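Side-chain contacts in acetyl xylan esterase (Metagenome, PDB 6XYC), which probably hydrolyses acetyl and feruloyl esters on complex xylans, as a carbohydrate esterase of the alpha/beta-hydrolase fold: residues V192-K197 against K207-I212; A89-V94 against A128-T133; G71-S76 against Y108-S113. All coordinates share one frame; numbering follows the deposited sequence.

Interaction 1. Residues V192-K197 against K207-I212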
ATOM      1  N   VAL A 192      -9.916  -4.364 -15.403  1.00 24.67           N
ATOM      2  CA  VAL A 192     -10.765  -5.118 -14.484  1.00 25.28           C
ATOM      3  C   VAL A 192     -11.084  -4.284 -13.252  1.00 26.98           C
ATOM      4  O   VAL A 192     -12.218  -4.282 -12.757  1.00 26.49           O
ATOM      5  CB  VAL A 192     -10.075  -6.444 -14.106  1.00 25.61           C
ATOM      6  CG1 VAL A 192     -10.916  -7.219 -13.108  1.00 28.49           C
ATOM      7  CG2 VAL A 192      -9.798  -7.276 -15.352  1.00 24.99           C
ATOM      8  N   LEU A 193     -10.086  -3.555 -12.745  1.00 24.04           N
ATOM      9  CA  LEU A 193     -10.281  -2.745 -11.552  1.00 22.46           C
ATOM     10  C   LEU A 193     -11.382  -1.712 -11.743  1.00 25.79           C
ATOM     11  O   LEU A 193     -12.097  -1.388 -10.787  1.00 25.34           O
ATOM     12  CB  LEU A 193      -8.968  -2.047 -11.181  1.00 23.61           C
ATOM     13  CG  LEU A 193      -8.882  -1.184  -9.932  1.00 23.54           C
ATOM     14  CD1 LEU A 193      -9.120  -2.031  -8.689  1.00 24.86           C
ATOM     15  CD2 LEU A 193      -7.524  -0.495  -9.857  1.00 25.25           C
ATOM     16  N   ILE A 194     -11.543  -1.183 -12.953  1.00 26.40           N
ATOM     17  CA  ILE A 194     -12.516  -0.127 -13.201  1.00 27.26           C
ATOM     18  C   ILE A 194     -13.803  -0.680 -13.812  1.00 32.03           C
ATOM     19  O   ILE A 194     -14.589   0.082 -14.383  1.00 30.20           O
ATOM     20  CB  ILE A 194     -11.933   1.001 -14.068  1.00 25.65           C
ATOM     21  CG1 ILE A 194     -11.511   0.505 -15.451  1.00 27.43           C
ATOM     22  CG2 ILE A 194     -10.746   1.649 -13.366  1.00 28.39           C
ATOM     23  CD1 ILE A 194     -11.111   1.618 -16.399  1.00 26.72           C
ATOM     24  N   GLY A 195     -14.048  -1.981 -13.688  1.00 28.77           N
ATOM     25  CA  GLY A 195     -15.266  -2.577 -14.190  1.00 30.89           C
ATOM     26  C   GLY A 195     -15.177  -3.148 -15.587  1.00 32.82           C
ATOM     27  O   GLY A 195     -16.191  -3.182 -16.283  1.00 34.63           O
ATOM     28  N   LYS A 196     -13.992  -3.594 -16.015  1.00 29.25           N
ATOM     29  CA  LYS A 196     -13.765  -4.121 -17.372  1.00 33.40           C
ATOM     30  C   LYS A 196     -14.187  -3.117 -18.447  1.00 32.73           C
ATOM     31  O   LYS A 196     -14.832  -3.474 -19.437  1.00 38.84           O
ATOM     32  CB  LYS A 196     -14.477  -5.471 -17.541  1.00 37.42           C
ATOM     33  CG  LYS A 196     -13.995  -6.502 -16.533  1.00 38.60           C
ATOM     34  CD  LYS A 196     -14.599  -7.863 -16.777  1.00 55.92           C
ATOM     35  CE  LYS A 196     -15.453  -8.297 -15.600  1.00 53.32           C
ATOM     36  NZ  LYS A 196     -14.644  -8.532 -14.370  1.00 61.20           N
ATOM     37  N   LYS A 197     -13.855  -1.849 -18.222  1.00 33.84           N
ATOM     38  CA  LYS A 197     -13.910  -0.811 -19.239  1.00 30.36           C
ATOM     39  C   LYS A 197     -12.530  -0.652 -19.875  1.00 32.55           C
ATOM     40  O   LYS A 197     -11.518  -1.057 -19.305  1.00 28.87           O
ATOM     41  CB  LYS A 197     -14.369   0.515 -18.625  1.00 35.41           C
ATOM     42  CG  LYS A 197     -15.728   0.456 -17.910  1.00 36.06           C
ATOM     43  CD  LYS A 197     -16.013   1.761 -17.166  1.00 38.98           C
ATOM     44  CE  LYS A 197     -17.282   1.689 -16.338  1.00 46.67           C
ATOM     45  NZ  LYS A 197     -17.064   1.143 -14.986  1.00 43.51           N
ATOM     46  N   LYS A 207      -7.959   8.530 -13.996  1.00 23.13           N
ATOM     47  CA  LYS A 207      -7.467   9.540 -13.066  1.00 23.55           C
ATOM     48  C   LYS A 207      -7.710   9.114 -11.624  1.00 23.04           C
ATOM     49  O   LYS A 207      -6.847   9.306 -10.758  1.00 22.14           O
ATOM     50  CB  LYS A 207      -8.128  10.895 -13.326  1.00 25.55           C
ATOM     51  CG  LYS A 207      -7.544  12.015 -12.467  1.00 27.41           C
ATOM     52  CD  LYS A 207      -8.267  13.341 -12.635  1.00 29.03           C
ATOM     53  CE  LYS A 207      -7.490  14.457 -11.933  1.00 32.17           C
ATOM     54  NZ  LYS A 207      -8.263  15.717 -11.800  1.00 35.47           N
ATOM     55  N   LEU A 208      -8.876   8.525 -11.349  1.00 22.91           N
ATOM     56  CA  LEU A 208      -9.281   8.228  -9.981  1.00 24.08           C
ATOM     57  C   LEU A 208      -8.685   6.936  -9.435  1.00 23.69           C
ATOM     58  O   LEU A 208      -8.831   6.672  -8.238  1.00 22.74           O
ATOM     59  CB  LEU A 208     -10.803   8.160  -9.883  1.00 24.66           C
ATOM     60  CG  LEU A 208     -11.541   9.477 -10.142  1.00 25.34           C
ATOM     61  CD1 LEU A 208     -13.031   9.303 -10.038  1.00 29.56           C
ATOM     62  CD2 LEU A 208     -11.040  10.556  -9.165  1.00 28.97           C
ATOM     63  N   ILE A 209      -8.037   6.117 -10.268  1.00 23.62           N
ATOM     64  CA  ILE A 209      -7.263   4.986  -9.764  1.00 23.72           C
ATOM     65  C   ILE A 209      -5.772   5.290  -9.710  1.00 23.55           C
ATOM     66  O   ILE A 209      -4.984   4.418  -9.323  1.00 23.82           O
ATOM     67  CB  ILE A 209      -7.497   3.707 -10.595  1.00 21.15           C
ATOM     68  CG1 ILE A 209      -7.034   3.890 -12.042  1.00 27.09           C
ATOM     69  CG2 ILE A 209      -8.966   3.296 -10.531  1.00 24.32           C
ATOM     70  CD1 ILE A 209      -6.973   2.608 -12.830  1.00 24.39           C
ATOM     71  N   SER A 210      -5.359   6.496 -10.098  1.00 21.60           N
ATOM     72  CA  SER A 210      -3.940   6.815 -10.217  1.00 22.80           C
ATOM     73  C   SER A 210      -3.550   7.820  -9.142  1.00 23.17           C
ATOM     74  O   SER A 210      -3.825   9.025  -9.283  1.00 24.94           O
ATOM     75  CB  SER A 210      -3.628   7.362 -11.613  1.00 22.19           C
ATOM     76  OG  SER A 210      -3.966   6.415 -12.611  1.00 24.66           O
ATOM     77  N   PRO A 211      -2.896   7.386  -8.058  1.00 22.38           N
ATOM     78  CA  PRO A 211      -2.607   8.317  -6.950  1.00 24.59           C
ATOM     79  C   PRO A 211      -1.645   9.434  -7.326  1.00 24.92           C
ATOM     80  O   PRO A 211      -1.568  10.435  -6.600  1.00 24.33           O
ATOM     81  CB  PRO A 211      -2.011   7.406  -5.864  1.00 23.29           C
ATOM     82  CG  PRO A 211      -1.443   6.234  -6.616  1.00 24.15           C
ATOM     83  CD  PRO A 211      -2.311   6.050  -7.840  1.00 23.77           C
ATOM     84  N   ILE A 212      -0.918   9.302  -8.438  1.00 23.48           N
ATOM     85  CA  ILE A 212      -0.022  10.359  -8.886  1.00 21.90           C
ATOM     86  C   ILE A 212      -0.778  11.667  -9.065  1.00 26.50           C
ATOM     87  O   ILE A 212      -0.191  12.753  -8.969  1.00 24.59           O
ATOM     88  CB  ILE A 212       0.677   9.920 -10.200  1.00 22.44           C
ATOM     89  CG1 ILE A 212       1.876  10.815 -10.500  1.00 24.44           C
ATOM     90  CG2 ILE A 212      -0.316   9.919 -11.360  1.00 24.00           C
ATOM     91  CD1 ILE A 212       2.764  10.268 -11.609  1.00 21.50           C
TER

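Interaction 2. Residues A89-V94 against A128-T133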
ATOM      1  N   ALA A  89     -13.472  -0.260  -4.011  1.00 23.99           N
ATOM      2  CA  ALA A  89     -13.515  -1.260  -2.951  1.00 25.66           C
ATOM      3  C   ALA A  89     -12.145  -1.442  -2.309  1.00 25.81           C
ATOM      4  O   ALA A  89     -12.025  -1.501  -1.080  1.00 22.56           O
ATOM      5  CB  ALA A  89     -14.025  -2.590  -3.505  1.00 26.17           C
ATOM      6  N   GLN A  90     -11.096  -1.506  -3.127  1.00 24.10           N
ATOM      7  CA  GLN A  90      -9.784  -1.891  -2.623  1.00 24.76           C
ATOM      8  C   GLN A  90      -9.201  -0.846  -1.678  1.00 24.72           C
ATOM      9  O   GLN A  90      -8.589  -1.199  -0.661  1.00 22.54           O
ATOM     10  CB  GLN A  90      -8.845  -2.147  -3.799  1.00 23.88           C
ATOM     11  CG  GLN A  90      -9.149  -3.423  -4.578  1.00 23.28           C
ATOM     12  CD  GLN A  90     -10.374  -3.302  -5.461  1.00 26.38           C
ATOM     13  OE1 GLN A  90     -10.731  -2.210  -5.900  1.00 23.52           O
ATOM     14  NE2 GLN A  90     -11.033  -4.426  -5.719  1.00 22.43           N
ATOM     15  N   ILE A  91      -9.363   0.441  -1.989  1.00 23.39           N
ATOM     16  CA  ILE A  91      -8.842   1.453  -1.073  1.00 24.29           C
ATOM     17  C   ILE A  91      -9.753   1.603   0.145  1.00 23.64           C
ATOM     18  O   ILE A  91      -9.273   1.890   1.247  1.00 24.89           O
ATOM     19  CB  ILE A  91      -8.632   2.792  -1.810  1.00 23.13           C
ATOM     20  CG1 ILE A  91      -7.945   3.801  -0.892  1.00 24.90           C
ATOM     21  CG2 ILE A  91      -9.948   3.351  -2.319  1.00 26.03           C
ATOM     22  CD1 ILE A  91      -6.599   3.331  -0.332  1.00 25.08           C
ATOM     23  N   GLN A  92     -11.062   1.386  -0.014  1.00 25.96           N
ATOM     24  CA  GLN A  92     -11.946   1.362   1.147  1.00 27.12           C
ATOM     25  C   GLN A  92     -11.561   0.235   2.096  1.00 24.41           C
ATOM     26  O   GLN A  92     -11.646   0.382   3.321  1.00 23.57           O
ATOM     27  CB  GLN A  92     -13.402   1.202   0.709  1.00 25.84           C
ATOM     28  CG  GLN A  92     -14.020   2.453   0.124  1.00 27.72           C
ATOM     29  CD  GLN A  92     -15.520   2.326  -0.028  1.00 30.63           C
ATOM     30  OE1 GLN A  92     -16.130   1.389   0.486  1.00 30.66           O
ATOM     31  NE2 GLN A  92     -16.124   3.266  -0.739  1.00 30.87           N
ATOM     32  N   ASP A  93     -11.137  -0.904   1.547  1.00 26.19           N
ATOM     33  CA  ASP A  93     -10.658  -1.999   2.385  1.00 23.65           C
ATOM     34  C   ASP A  93      -9.428  -1.578   3.172  1.00 24.18           C
ATOM     35  O   ASP A  93      -9.350  -1.784   4.388  1.00 22.02           O
ATOM     36  CB  ASP A  93     -10.352  -3.217   1.515  1.00 22.98           C
ATOM     37  CG  ASP A  93     -11.606  -3.865   0.961  1.00 24.45           C
ATOM     38  OD1 ASP A  93     -12.708  -3.535   1.440  1.00 25.27           O
ATOM     39  OD2 ASP A  93     -11.491  -4.705   0.038  1.00 27.63           O
ATOM     40  N   VAL A  94      -8.452  -0.977   2.489  1.00 24.76           N
ATOM     41  CA  VAL A  94      -7.238  -0.517   3.158  1.00 23.20           C
ATOM     42  C   VAL A  94      -7.589   0.473   4.262  1.00 24.02           C
ATOM     43  O   VAL A  94      -7.094   0.375   5.388  1.00 22.90           O
ATOM     44  CB  VAL A  94      -6.264   0.103   2.139  1.00 22.46           C
ATOM     45  CG1 VAL A  94      -5.053   0.687   2.863  1.00 23.82           C
ATOM     46  CG2 VAL A  94      -5.845  -0.929   1.109  1.00 25.44           C
ATOM     47  N   ALA A 128       0.522   3.945  -1.748  1.00 21.80           N
ATOM     48  CA  ALA A 128       0.640   5.317  -2.228  1.00 22.32           C
ATOM     49  C   ALA A 128      -0.714   6.010  -2.238  1.00 23.94           C
ATOM     50  O   ALA A 128      -0.809   7.207  -1.935  1.00 27.07           O
ATOM     51  CB  ALA A 128       1.261   5.337  -3.625  1.00 21.28           C
ATOM     52  N   PHE A 129      -1.779   5.278  -2.581  1.00 21.96           N
ATOM     53  CA  PHE A 129      -3.090   5.917  -2.628  1.00 22.46           C
ATOM     54  C   PHE A 129      -3.557   6.327  -1.237  1.00 24.93           C
ATOM     55  O   PHE A 129      -4.176   7.384  -1.076  1.00 23.39           O
ATOM     56  CB  PHE A 129      -4.119   5.000  -3.283  1.00 23.64           C
ATOM     57  CG  PHE A 129      -5.127   5.742  -4.115  1.00 23.94           C
ATOM     58  CD1 PHE A 129      -6.059   6.573  -3.511  1.00 26.02           C
ATOM     59  CD2 PHE A 129      -5.122   5.633  -5.493  1.00 21.77           C
ATOM     60  CE1 PHE A 129      -6.981   7.265  -4.269  1.00 28.11           C
ATOM     61  CE2 PHE A 129      -6.045   6.322  -6.261  1.00 25.06           C
ATOM     62  CZ  PHE A 129      -6.975   7.142  -5.644  1.00 24.56           C
ATOM     63  N   ALA A 130      -3.282   5.503  -0.220  1.00 23.50           N
ATOM     64  CA  ALA A 130      -3.570   5.915   1.150  1.00 23.03           C
ATOM     65  C   ALA A 130      -2.772   7.159   1.520  1.00 26.15           C
ATOM     66  O   ALA A 130      -3.297   8.083   2.154  1.00 27.69           O
ATOM     67  CB  ALA A 130      -3.262   4.772   2.122  1.00 25.21           C
ATOM     68  N   GLY A 131      -1.507   7.209   1.108  1.00 22.78           N
ATOM     69  CA  GLY A 131      -0.617   8.303   1.446  1.00 26.39           C
ATOM     70  C   GLY A 131      -0.923   9.608   0.751  1.00 26.65           C
ATOM     71  O   GLY A 131      -0.387  10.643   1.167  1.00 31.68           O
ATOM     72  N   VAL A 132      -1.743   9.595  -0.301  1.00 25.10           N
ATOM     73  CA  VAL A 132      -2.179  10.831  -0.944  1.00 27.85           C
ATOM     74  C   VAL A 132      -3.617  11.176  -0.606  1.00 28.83           C
ATOM     75  O   VAL A 132      -4.147  12.149  -1.150  1.00 28.37           O
ATOM     76  CB  VAL A 132      -1.997  10.782  -2.472  1.00 25.97           C
ATOM     77  CG1 VAL A 132      -0.519  10.577  -2.830  1.00 27.74           C
ATOM     78  CG2 VAL A 132      -2.869   9.708  -3.090  1.00 27.10           C
ATOM     79  N   THR A 133      -4.274  10.416   0.281  1.00 24.83           N
ATOM     80  CA  THR A 133      -5.660  10.702   0.637  1.00 27.67           C
ATOM     81  C   THR A 133      -5.866  10.732   2.147  1.00 26.74           C
ATOM     82  O   THR A 133      -6.967  10.466   2.632  1.00 28.11           O
ATOM     83  CB  THR A 133      -6.610   9.697  -0.016  1.00 28.55           C
ATOM     84  OG1 THR A 133      -6.261   8.368   0.374  1.00 28.04           O
ATOM     85  CG2 THR A 133      -6.560   9.804  -1.536  1.00 28.53           C
TER

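Interaction 3. Residues G71-S76 against Y108-S113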
ATOM      1  N   GLY A  71      12.063  -3.584  14.687  1.00 31.36           N
ATOM      2  CA  GLY A  71      11.307  -3.217  15.869  1.00 32.58           C
ATOM      3  C   GLY A  71       9.892  -2.757  15.626  1.00 29.70           C
ATOM      4  O   GLY A  71       9.294  -2.163  16.529  1.00 29.45           O
ATOM      5  N   PHE A  72       9.334  -3.006  14.444  1.00 29.98           N
ATOM      6  CA  PHE A  72       7.975  -2.592  14.128  1.00 28.00           C
ATOM      7  C   PHE A  72       7.023  -3.775  14.246  1.00 28.46           C
ATOM      8  O   PHE A  72       7.376  -4.907  13.903  1.00 28.18           O
ATOM      9  CB  PHE A  72       7.885  -2.020  12.712  1.00 26.03           C
ATOM     10  CG  PHE A  72       8.625  -0.730  12.530  1.00 27.19           C
ATOM     11  CD1 PHE A  72       9.926  -0.725  12.072  1.00 30.83           C
ATOM     12  CD2 PHE A  72       8.010   0.476  12.811  1.00 29.83           C
ATOM     13  CE1 PHE A  72      10.610   0.466  11.901  1.00 29.27           C
ATOM     14  CE2 PHE A  72       8.684   1.671  12.646  1.00 27.90           C
ATOM     15  CZ  PHE A  72       9.987   1.664  12.187  1.00 26.99           C
ATOM     16  N   ALA A  73       5.823  -3.506  14.752  1.00 24.39           N
ATOM     17  CA  ALA A  73       4.707  -4.417  14.556  1.00 27.79           C
ATOM     18  C   ALA A  73       4.333  -4.433  13.079  1.00 28.27           C
ATOM     19  O   ALA A  73       4.359  -3.395  12.407  1.00 26.60           O
ATOM     20  CB  ALA A  73       3.507  -3.987  15.398  1.00 28.93           C
ATOM     21  N   VAL A  74       3.994  -5.614  12.565  1.00 26.02           N
ATOM     22  CA  VAL A  74       3.665  -5.788  11.155  1.00 25.26           C
ATOM     23  C   VAL A  74       2.225  -6.263  11.047  1.00 24.82           C
ATOM     24  O   VAL A  74       1.843  -7.255  11.678  1.00 25.06           O
ATOM     25  CB  VAL A  74       4.621  -6.775  10.460  1.00 24.84           C
ATOM     26  CG1 VAL A  74       4.109  -7.098   9.056  1.00 23.70           C
ATOM     27  CG2 VAL A  74       6.045  -6.218  10.411  1.00 25.80           C
ATOM     28  N   ILE A  75       1.437  -5.566  10.238  1.00 21.15           N
ATOM     29  CA  ILE A  75       0.051  -5.929   9.985  1.00 21.49           C
ATOM     30  C   ILE A  75      -0.104  -6.142   8.486  1.00 23.91           C
ATOM     31  O   ILE A  75      -0.047  -5.183   7.710  1.00 24.51           O
ATOM     32  CB  ILE A  75      -0.923  -4.855  10.493  1.00 21.87           C
ATOM     33  CG1 ILE A  75      -0.656  -4.562  11.973  1.00 26.85           C
ATOM     34  CG2 ILE A  75      -2.355  -5.294  10.296  1.00 23.80           C
ATOM     35  CD1 ILE A  75       0.186  -3.329  12.216  1.00 27.96           C
ATOM     36  N   SER A  76      -0.301  -7.388   8.075  1.00 22.12           N
ATOM     37  CA  SER A  76      -0.474  -7.737   6.670  1.00 20.82           C
ATOM     38  C   SER A  76      -1.954  -7.948   6.390  1.00 21.31           C
ATOM     39  O   SER A  76      -2.599  -8.774   7.042  1.00 24.32           O
ATOM     40  CB  SER A  76       0.330  -8.990   6.320  1.00 22.54           C
ATOM     41  OG  SER A  76       0.296  -9.237   4.924  1.00 22.22           O
ATOM     42  N   TYR A 108      -3.436  -4.755  20.933  1.00 34.99           N
ATOM     43  CA  TYR A 108      -2.369  -5.500  20.275  1.00 32.79           C
ATOM     44  C   TYR A 108      -0.981  -5.001  20.663  1.00 32.09           C
ATOM     45  O   TYR A 108       0.007  -5.382  20.024  1.00 32.36           O
ATOM     46  CB  TYR A 108      -2.563  -5.438  18.757  1.00 30.50           C
ATOM     47  CG  TYR A 108      -3.848  -6.099  18.284  1.00 32.39           C
ATOM     48  CD1 TYR A 108      -3.992  -7.477  18.331  1.00 31.49           C
ATOM     49  CD2 TYR A 108      -4.913  -5.348  17.792  1.00 28.54           C
ATOM     50  CE1 TYR A 108      -5.156  -8.088  17.906  1.00 31.55           C
ATOM     51  CE2 TYR A 108      -6.083  -5.954  17.360  1.00 31.02           C
ATOM     52  CZ  TYR A 108      -6.196  -7.327  17.422  1.00 31.29           C
ATOM     53  OH  TYR A 108      -7.356  -7.938  16.998  1.00 30.09           O
ATOM     54  N   ASN A 109      -0.881  -4.177  21.708  1.00 33.25           N
ATOM     55  CA  ASN A 109       0.393  -3.606  22.145  1.00 36.35           C
ATOM     56  C   ASN A 109       1.026  -2.749  21.056  1.00 34.21           C
ATOM     57  O   ASN A 109       2.252  -2.702  20.922  1.00 35.12           O
ATOM     58  CB  ASN A 109       1.371  -4.697  22.589  1.00 38.28           C
ATOM     59  CG  ASN A 109       0.843  -5.513  23.740  1.00 41.31           C
ATOM     60  OD1 ASN A 109      -0.103  -5.117  24.422  1.00 39.75           O
ATOM     61  ND2 ASN A 109       1.463  -6.660  23.976  1.00 45.02           N
ATOM     62  N   ILE A 110       0.196  -2.079  20.266  1.00 32.92           N
ATOM     63  CA  ILE A 110       0.663  -1.237  19.172  1.00 33.65           C
ATOM     64  C   ILE A 110       0.634   0.216  19.624  1.00 32.36           C
ATOM     65  O   ILE A 110      -0.328   0.663  20.263  1.00 30.68           O
ATOM     66  CB  ILE A 110      -0.187  -1.447  17.903  1.00 32.16           C
ATOM     67  CG1 ILE A 110       0.131  -2.813  17.287  1.00 32.79           C
ATOM     68  CG2 ILE A 110       0.080  -0.331  16.911  1.00 33.54           C
ATOM     69  CD1 ILE A 110      -0.877  -3.284  16.276  1.00 34.43           C
ATOM     70  N   ASP A 111       1.708   0.947  19.317  1.00 31.80           N
ATOM     71  CA  ASP A 111       1.817   2.380  19.558  1.00 31.30           C
ATOM     72  C   ASP A 111       1.235   3.118  18.358  1.00 32.84           C
ATOM     73  O   ASP A 111       1.896   3.213  17.314  1.00 33.85           O
ATOM     74  CB  ASP A 111       3.283   2.762  19.785  1.00 33.28           C
ATOM     75  CG  ASP A 111       3.471   4.240  20.044  1.00 35.45           C
ATOM     76  OD1 ASP A 111       4.595   4.629  20.408  1.00 35.22           O
ATOM     77  OD2 ASP A 111       2.508   5.013  19.881  1.00 33.27           O
ATOM     78  N   PRO A 112       0.017   3.650  18.455  1.00 32.02           N
ATOM     79  CA  PRO A 112      -0.625   4.273  17.289  1.00 31.58           C
ATOM     80  C   PRO A 112      -0.079   5.644  16.917  1.00 33.83           C
ATOM     81  O   PRO A 112      -0.658   6.297  16.044  1.00 34.82           O
ATOM     82  CB  PRO A 112      -2.093   4.382  17.730  1.00 32.89           C
ATOM     83  CG  PRO A 112      -2.009   4.593  19.216  1.00 30.10           C
ATOM     84  CD  PRO A 112      -0.804   3.786  19.677  1.00 32.05           C
ATOM     85  N   SER A 113       0.999   6.115  17.552  1.00 34.18           N
ATOM     86  CA  SER A 113       1.588   7.397  17.174  1.00 36.10           C
ATOM     87  C   SER A 113       2.334   7.325  15.849  1.00 34.04           C
ATOM     88  O   SER A 113       2.648   8.370  15.275  1.00 33.68           O
ATOM     89  CB  SER A 113       2.533   7.886  18.273  1.00 35.84           C
ATOM     90  OG  SER A 113       3.659   7.036  18.410  1.00 39.54           O
TER

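Interaction 1. Residues V192-K197 against K207-I212
Ile194 and Ile209 face each other with their CA atoms 8.1 Å apart, Ile194 directly after helix 189-193 and Ile209 following helix 203-208. Gly195 N returns to Val192 O (3.1 Å). The contact joins the ends of these two short helices, which come between strands 164-168 and 222-227 of the alpha/beta-hydrolase sheet. Three apolar side chains form it, all pointing toward the other segment. Ile194 and Ile209 cross at about a right angle, with methyl CG2 of Ile194 only 3.7 Å from CG2 of Ile209 and 3.9 Å from CD1 of Ile209. Both isoleucines hold CG1 between the backbone N and carbonyl carbon (chi1 62° and 63°), which leaves CG2 beside the backbone N, facing the partner. Leu193 comes tip to tip with the same branch, its CD2 4.1 Å from CG2 of Ile209. Lys197 folds back to donate from NZ to Ile194 O at 2.8 Å, the donor tilted 17° from the carbonyl plane. His125 bonds Ile209 O, and Trp87 packs on the Ile209 side chain. The side chain of Leu193 is about 8 Å from the bound 4-(2-aminoethyl)benzenesulfonyl fluoride. Direct contact between the segments is apolar, consistent with hydrophobic packing near the ligand pocket.

Interaction 2. Residues A89-V94 against A128-T133
The ring of Phe129 is met obliquely by CG1 of Ile91, while CD1 of the same isoleucine settles beside the ring's root, 4.2 Å from Phe129 CB. Trp87 stacks edge-to-face with this ring, Pro211 comes up to CD2, and Leu208 O lies close to CZ, so the phenyl group is packed from several directions. Its chi1 of -144° departs from a staggered position, perhaps imposed by the neighbours around the ring. Ile91 carries the helix-to-helix contact: with CG1 anti to the backbone N (chi1 -174°) its CD1 reaches across to 4.0 Å from Ala130 N and 4.4 Å from Ala130 CB. With the small Ala130 at this point, the CA atoms of Ile91 and Ala130 are 7.3 Å apart. Helix 122-131 follows what is probably the nucleophile elbow of the alpha/beta-hydrolase fold, where Gly119, Ser121 and Gly123 fit the GxSxG pattern and Ser121 lines the inhibitor pocket; Ile91 thus packs helix 89-103 against the far part of this helix. There the chain unwinds, and Thr133 OG1 turns back to donate to Phe129 O at 2.7 Å, the donor tilted 24° from the carbonyl plane, and Lys95 NZ also bonds this hydroxyl. On the other side of helix 89-103, Asp93 forms a salt bridge with Arg80 and accepts from His25.

Interaction 3. Residues G71-S76 against Y108-S113
Ile110 holds CG1 anti to its carbonyl carbon (chi1 -72°) and extends onward to CD1, which brings the long branch against segment 71-76. Ile75 sets its own CG1 in the same way, but its chi2 of 99° is off the staggered minima and turns CD1 to meet CD1 of Ile110 at 4.2 Å, tip to tip. Alongside, CB of Ala73 meets CG1 of Ile110 at 4.0 Å, and the CA atoms of Ala73 and Ile110 are 6.9 Å apart. One isoleucine thus reaches two alternate residues of a strand, since Ala73 and Ile75 point toward it while Val74 points away. Beyond Ile110 the chain turns a corner, accompanied by an Asx turn in which Asp111 OD2 accepts from Ser113 N at 3.0 Å, nearly straight at 163°, and from Ser113 OG at 2.8 Å; both donors come from the same face of the carboxylate. Strands 73-77 and 110-111 flank strand 39-45, each parallel to it, in the alpha/beta-hydrolase sheet, and strand 39-45 bonds to Ala73 and Ile75 through its backbone. Val74 packs on Leu67 and Leu68 of helix 56-69, which a Schellman motif closes at Gly71, while Ile75 also touches Leu27 and Ile29 of strand 26-32.

Overall arrangement
Along the chain, interactions 3 and 2 interleave: strand 73-77, helix 89-103 and strand 110-111 follow one another, a beta-alpha-beta course in the alpha/beta-hydrolase sheet, and 128-133 closes interaction 2 before 192-197 opens interaction 1. Interactions 1 and 2 are neighbours, with centres 12 Å apart, and touch directly: CB of Pro211 lies 3.6 Å from CD2 of Phe129. Interaction 3 stands apart, its centre 19 Å from that of interaction 2 and 31 Å from that of interaction 1, on the opposite side of the chain's centre from interaction 1. The first two therefore form adjoining packing around helix 122-131, which follows the probable nucleophile elbow, while interaction 3 lies at a distant part of the same sheet.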